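Local coordinates for LbaCas13a H328A (C2c2) (Lachnospiraceae bacterium NK4A179, PDB 5WLH), which binds CRISPR guide RNA, here a pre-crRNA, and is an RNA-targeting nuclease of the Cas13a family, at residues T574-F578 and D579-A583; A898-S901 and E902-K905. One frame throughout, in Å; residues are numbered along the deposited sequence.

Interaction 1. Residues T574-F578 and D579-A583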
loop_
_atom_site.group_PDB
_atom_site.type_symbol
_atom_site.label_atom_id
_atom_site.label_comp_id
_atom_site.label_asym_id
_atom_site.label_seq_id
_atom_site.Cartn_x
_atom_site.Cartn_y
_atom_site.Cartn_z
ATOM N N THR A 574 19.638 35.782 -11.277
ATOM C CA THR A 574 20.290 37.088 -11.212
ATOM C C THR A 574 19.414 38.192 -11.794
ATOM O O THR A 574 19.553 39.358 -11.407
ATOM C CB THR A 574 21.629 37.042 -11.949
ATOM O OG1 THR A 574 21.389 36.802 -13.339
ATOM C CG2 THR A 574 22.503 35.926 -11.393
ATOM N N ASP A 575 18.512 37.849 -12.714
ATOM C CA ASP A 575 17.632 38.809 -13.370
ATOM C C ASP A 575 16.267 38.933 -12.697
ATOM O O ASP A 575 15.389 39.623 -13.228
ATOM C CB ASP A 575 17.432 38.415 -14.837
ATOM C CG ASP A 575 16.456 37.259 -14.999
ATOM O OD1 ASP A 575 16.510 36.312 -14.181
ATOM O OD2 ASP A 575 15.634 37.299 -15.940
ATOM N N PHE A 576 16.064 38.275 -11.547
ATOM C CA PHE A 576 14.744 38.247 -10.924
ATOM C C PHE A 576 14.621 39.378 -9.914
ATOM O O PHE A 576 15.461 39.489 -9.016
ATOM C CB PHE A 576 14.496 36.906 -10.226
ATOM C CG PHE A 576 13.074 36.713 -9.768
ATOM C CD1 PHE A 576 12.076 36.384 -10.676
ATOM C CD2 PHE A 576 12.737 36.858 -8.439
ATOM C CE1 PHE A 576 10.770 36.199 -10.261
ATOM C CE2 PHE A 576 11.426 36.679 -8.013
ATOM C CZ PHE A 576 10.445 36.352 -8.930
ATOM N N PRO A 577 13.590 40.213 -10.010
ATOM C CA PRO A 577 13.474 41.376 -9.110
ATOM C C PRO A 577 12.937 40.992 -7.736
ATOM O O PRO A 577 11.788 41.261 -7.376
ATOM C CB PRO A 577 12.526 42.293 -9.889
ATOM C CG PRO A 577 11.620 41.338 -10.607
ATOM C CD PRO A 577 12.472 40.137 -10.964
ATOM N N PHE A 578 13.793 40.344 -6.941
ATOM C CA PHE A 578 13.393 39.920 -5.602
ATOM C C PHE A 578 12.947 41.104 -4.759
ATOM O O PHE A 578 12.017 40.988 -3.952
ATOM C CB PHE A 578 14.543 39.195 -4.907
ATOM C CG PHE A 578 14.734 37.783 -5.364
ATOM C CD1 PHE A 578 13.818 36.798 -5.024
ATOM C CD2 PHE A 578 15.830 37.441 -6.144
ATOM C CE1 PHE A 578 13.994 35.492 -5.451
ATOM C CE2 PHE A 578 16.015 36.134 -6.575
ATOM C CZ PHE A 578 15.098 35.161 -6.227
ATOM N N ASP A 579 13.605 42.251 -4.926
ATOM C CA ASP A 579 13.306 43.391 -4.075
ATOM C C ASP A 579 11.948 43.996 -4.382
ATOM O O ASP A 579 11.362 44.635 -3.504
ATOM C CB ASP A 579 14.415 44.432 -4.200
ATOM C CG ASP A 579 15.653 44.044 -3.414
ATOM O OD1 ASP A 579 15.514 43.304 -2.413
ATOM O OD2 ASP A 579 16.763 44.464 -3.803
ATOM N N LYS A 580 11.427 43.797 -5.595
ATOM C CA LYS A 580 10.053 44.193 -5.869
ATOM C C LYS A 580 9.086 43.467 -4.947
ATOM O O LYS A 580 8.078 44.043 -4.523
ATOM C CB LYS A 580 9.705 43.933 -7.336
ATOM C CG LYS A 580 8.217 44.007 -7.628
ATOM C CD LYS A 580 7.870 43.812 -9.095
ATOM C CE LYS A 580 6.357 43.998 -9.299
ATOM N NZ LYS A 580 5.960 44.266 -10.718
ATOM N N TYR A 581 9.394 42.219 -4.593
ATOM C CA TYR A 581 8.514 41.412 -3.758
ATOM C C TYR A 581 8.888 41.432 -2.286
ATOM O O TYR A 581 8.008 41.282 -1.434
ATOM C CB TYR A 581 8.499 39.966 -4.269
ATOM C CG TYR A 581 8.163 39.894 -5.731
ATOM C CD1 TYR A 581 6.853 40.036 -6.169
ATOM C CD2 TYR A 581 9.155 39.715 -6.680
ATOM C CE1 TYR A 581 6.544 39.990 -7.520
ATOM C CE2 TYR A 581 8.857 39.667 -8.023
ATOM C CZ TYR A 581 7.552 39.807 -8.438
ATOM O OH TYR A 581 7.273 39.755 -9.777
ATOM N N LEU A 582 10.161 41.608 -1.961
ATOM C CA LEU A 582 10.593 41.757 -0.575
ATOM C C LEU A 582 10.840 43.232 -0.262
ATOM O O LEU A 582 11.937 43.655 0.108
ATOM C CB LEU A 582 11.831 40.908 -0.317
ATOM C CG LEU A 582 11.577 39.442 -0.682
ATOM C CD1 LEU A 582 12.862 38.733 -1.064
ATOM C CD2 LEU A 582 10.887 38.747 0.480
ATOM N N ALA A 583 9.778 44.014 -0.437
ATOM C CA ALA A 583 9.791 45.447 -0.190
ATOM C C ALA A 583 9.384 45.738 1.253
ATOM O O ALA A 583 8.910 44.866 1.984
ATOM C CB ALA A 583 8.867 46.168 -1.171
#
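F578 O takes two backbone donors from the residues that follow it. The bond from L582 N is the shorter and straighter, 2.8 Å with 157° at the hydrogen, and its donor lies close to the line of the carbonyl. Y581 N reaches the same F578 O at 3.0 Å, but from above the carbonyl plane. One turn-forming oxygen thus holds both an i+3 and an i+4 donor. K580 N makes a weak bond to P577 O at 3.1 Å. P577 is the centre of an inverse gamma turn, closed by F578 N on F576 O, which leads the chain into this short helix.

Outward from the backbone, the Y581 ring lies beside P577, with its CD2 3.1 Å from P577 O. Y581 CE2 also touches F576 CZ at 3.8 Å. The planes of these two rings are 19° apart, yet their centroids are separated by 5.6 Å, so the rings are slid past each other with little overlap. F576 CG stands anti to the backbone N (chi1 -170°), which brings the ring end up against Y581 CE2, while H630 of helix 621-632 meets it edge-to-face. F578 CB lies 4.2 Å from L582 CD1. Two bonds on F578 O and a weak one on P577 O imply a short, weakly bonded turn, with F576 and Y581 packed on helix 621-632 and F578 on helix 559-564.

Interaction 2. Residues A898-S901 and E902-K905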
loop_
_atom_site.group_PDB
_atom_site.type_symbol
_atom_site.label_atom_id
_atom_site.label_comp_id
_atom_site.label_asym_id
_atom_site.label_seq_id
_atom_site.Cartn_x
_atom_site.Cartn_y
_atom_site.Cartn_z
ATOM N N ALA A 898 -0.881 32.092 -11.370
ATOM C CA ALA A 898 -0.919 33.425 -10.769
ATOM C C ALA A 898 -2.185 33.620 -9.944
ATOM O O ALA A 898 -2.146 34.208 -8.860
ATOM C CB ALA A 898 -0.817 34.495 -11.861
ATOM N N GLY A 899 -3.312 33.108 -10.426
ATOM C CA GLY A 899 -4.583 33.279 -9.756
ATOM C C GLY A 899 -5.020 32.149 -8.847
ATOM O O GLY A 899 -6.180 32.145 -8.414
ATOM N N SER A 900 -4.140 31.194 -8.531
ATOM C CA SER A 900 -4.511 30.031 -7.727
ATOM C C SER A 900 -3.496 29.802 -6.611
ATOM O O SER A 900 -2.374 29.340 -6.861
ATOM C CB SER A 900 -4.631 28.785 -8.607
ATOM O OG SER A 900 -4.857 27.634 -7.813
ATOM N N SER A 901 -3.907 30.087 -5.376
ATOM C CA SER A 901 -3.141 29.660 -4.206
ATOM C C SER A 901 -2.922 28.148 -4.193
ATOM O O SER A 901 -1.852 27.673 -3.793
ATOM C CB SER A 901 -3.861 30.092 -2.929
ATOM O OG SER A 901 -3.673 31.472 -2.689
ATOM N N GLU A 902 -3.919 27.374 -4.629
ATOM C CA GLU A 902 -3.784 25.918 -4.580
ATOM C C GLU A 902 -2.747 25.415 -5.579
ATOM O O GLU A 902 -1.946 24.532 -5.250
ATOM C CB GLU A 902 -5.135 25.244 -4.816
ATOM C CG GLU A 902 -5.065 23.715 -4.757
ATOM C CD GLU A 902 -4.861 23.182 -3.351
ATOM O OE1 GLU A 902 -5.076 23.949 -2.378
ATOM O OE2 GLU A 902 -4.489 21.990 -3.223
ATOM N N LEU A 903 -2.745 25.951 -6.807
ATOM C CA LEU A 903 -1.682 25.583 -7.743
ATOM C C LEU A 903 -0.315 25.967 -7.188
ATOM O O LEU A 903 0.654 25.213 -7.330
ATOM C CB LEU A 903 -1.910 26.235 -9.108
ATOM C CG LEU A 903 -2.947 25.532 -9.992
ATOM C CD1 LEU A 903 -3.136 26.279 -11.310
ATOM C CD2 LEU A 903 -2.586 24.044 -10.250
ATOM N N GLN A 904 -0.217 27.124 -6.525
ATOM C CA GLN A 904 1.059 27.501 -5.924
ATOM C C GLN A 904 1.521 26.487 -4.877
ATOM O O GLN A 904 2.723 26.219 -4.749
ATOM C CB GLN A 904 0.954 28.907 -5.341
ATOM C CG GLN A 904 0.760 29.950 -6.461
ATOM C CD GLN A 904 0.669 31.377 -5.924
ATOM O OE1 GLN A 904 0.934 31.629 -4.752
ATOM N NE2 GLN A 904 0.247 32.297 -6.776
ATOM N N LYS A 905 0.590 25.916 -4.115
ATOM C CA LYS A 905 0.966 24.881 -3.157
ATOM C C LYS A 905 1.540 23.655 -3.857
ATOM O O LYS A 905 2.573 23.118 -3.438
ATOM C CB LYS A 905 -0.236 24.457 -2.317
ATOM C CG LYS A 905 -0.835 25.512 -1.420
ATOM C CD LYS A 905 -1.978 24.823 -0.668
ATOM C CE LYS A 905 -3.020 25.793 -0.217
ATOM N NZ LYS A 905 -4.174 25.037 0.328
#
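S901 and S900, with Q904 next in buried surface, carry this turn at the start of helix 901-911. S900 OG accepts from L903 N at 2.9 Å, and the N-H points almost straight at it, 171° at the hydrogen. A first torsion that sets OG opposite the backbone N (chi1 174°) brings the hydroxyl to L903 N. The same residue lends its carbonyl: S900 O receives Q904 N at 3.1 Å, with the donor tilted from the carbonyl plane. Beside the hydroxyl, S900 CB packs on L903 CB at 3.8 Å, an apolar patch that V958 of strand 958-959 also touches.

These features define S900 as the N-cap: its side chain engages a backbone N-H of the first turn, while G899, the first residue beyond helix 891-898 to abandon helical angles, makes the break between the two helices. With an alanine in place of S900, L903 N would probably lose its side-chain acceptor, leaving the first turn of the helix without this capping bond.

S901 follows as the first helical residue. Its carbonyl oxygen accepts K905 N at 3.0 Å, the regular i+4 bond, and K905 CG also lies against that oxygen, whereas S901 OG is hydrogen-bonded to G617 N. Q904 runs back over the turn, its CG 3.2 Å from S900 O; beyond it the amide is held at both ends, NE2 by V897 O of the preceding helix and OE1 by W619 NE1. One turn apart on the helix, E902 and K905 form a salt bridge, K905 NZ to E902 OE1 3.1 Å, on the syn side of the carboxylate. NZ forms a second salt bridge with D605, whose carboxylate lies close to that of E902 and which falls within an R-X4-H sequence, consistent with a HEPN nuclease motif.

How the interactions relate
Interactions 1 and 2 come in that order along the chain, more than three hundred residues apart, yet their centres lie only 20 Å from each other. They do not touch, the nearest atoms being about 10 Å apart. Helix 621-632 is their common neighbour: F576 and Y581 of interaction 1 rest on L623, A626 and M627, while A898, S901 and Q904 of interaction 2 reach K621, I624 and S625. The one helix therefore joins the short turn 578-581, near the edge of the molecule, to the more buried start of helix 901-911. Through D605, interaction 2 also borders the probable HEPN nuclease motif. Both contacts lie about 18 to 19 Å, at their nearest atoms, from the bound RNA.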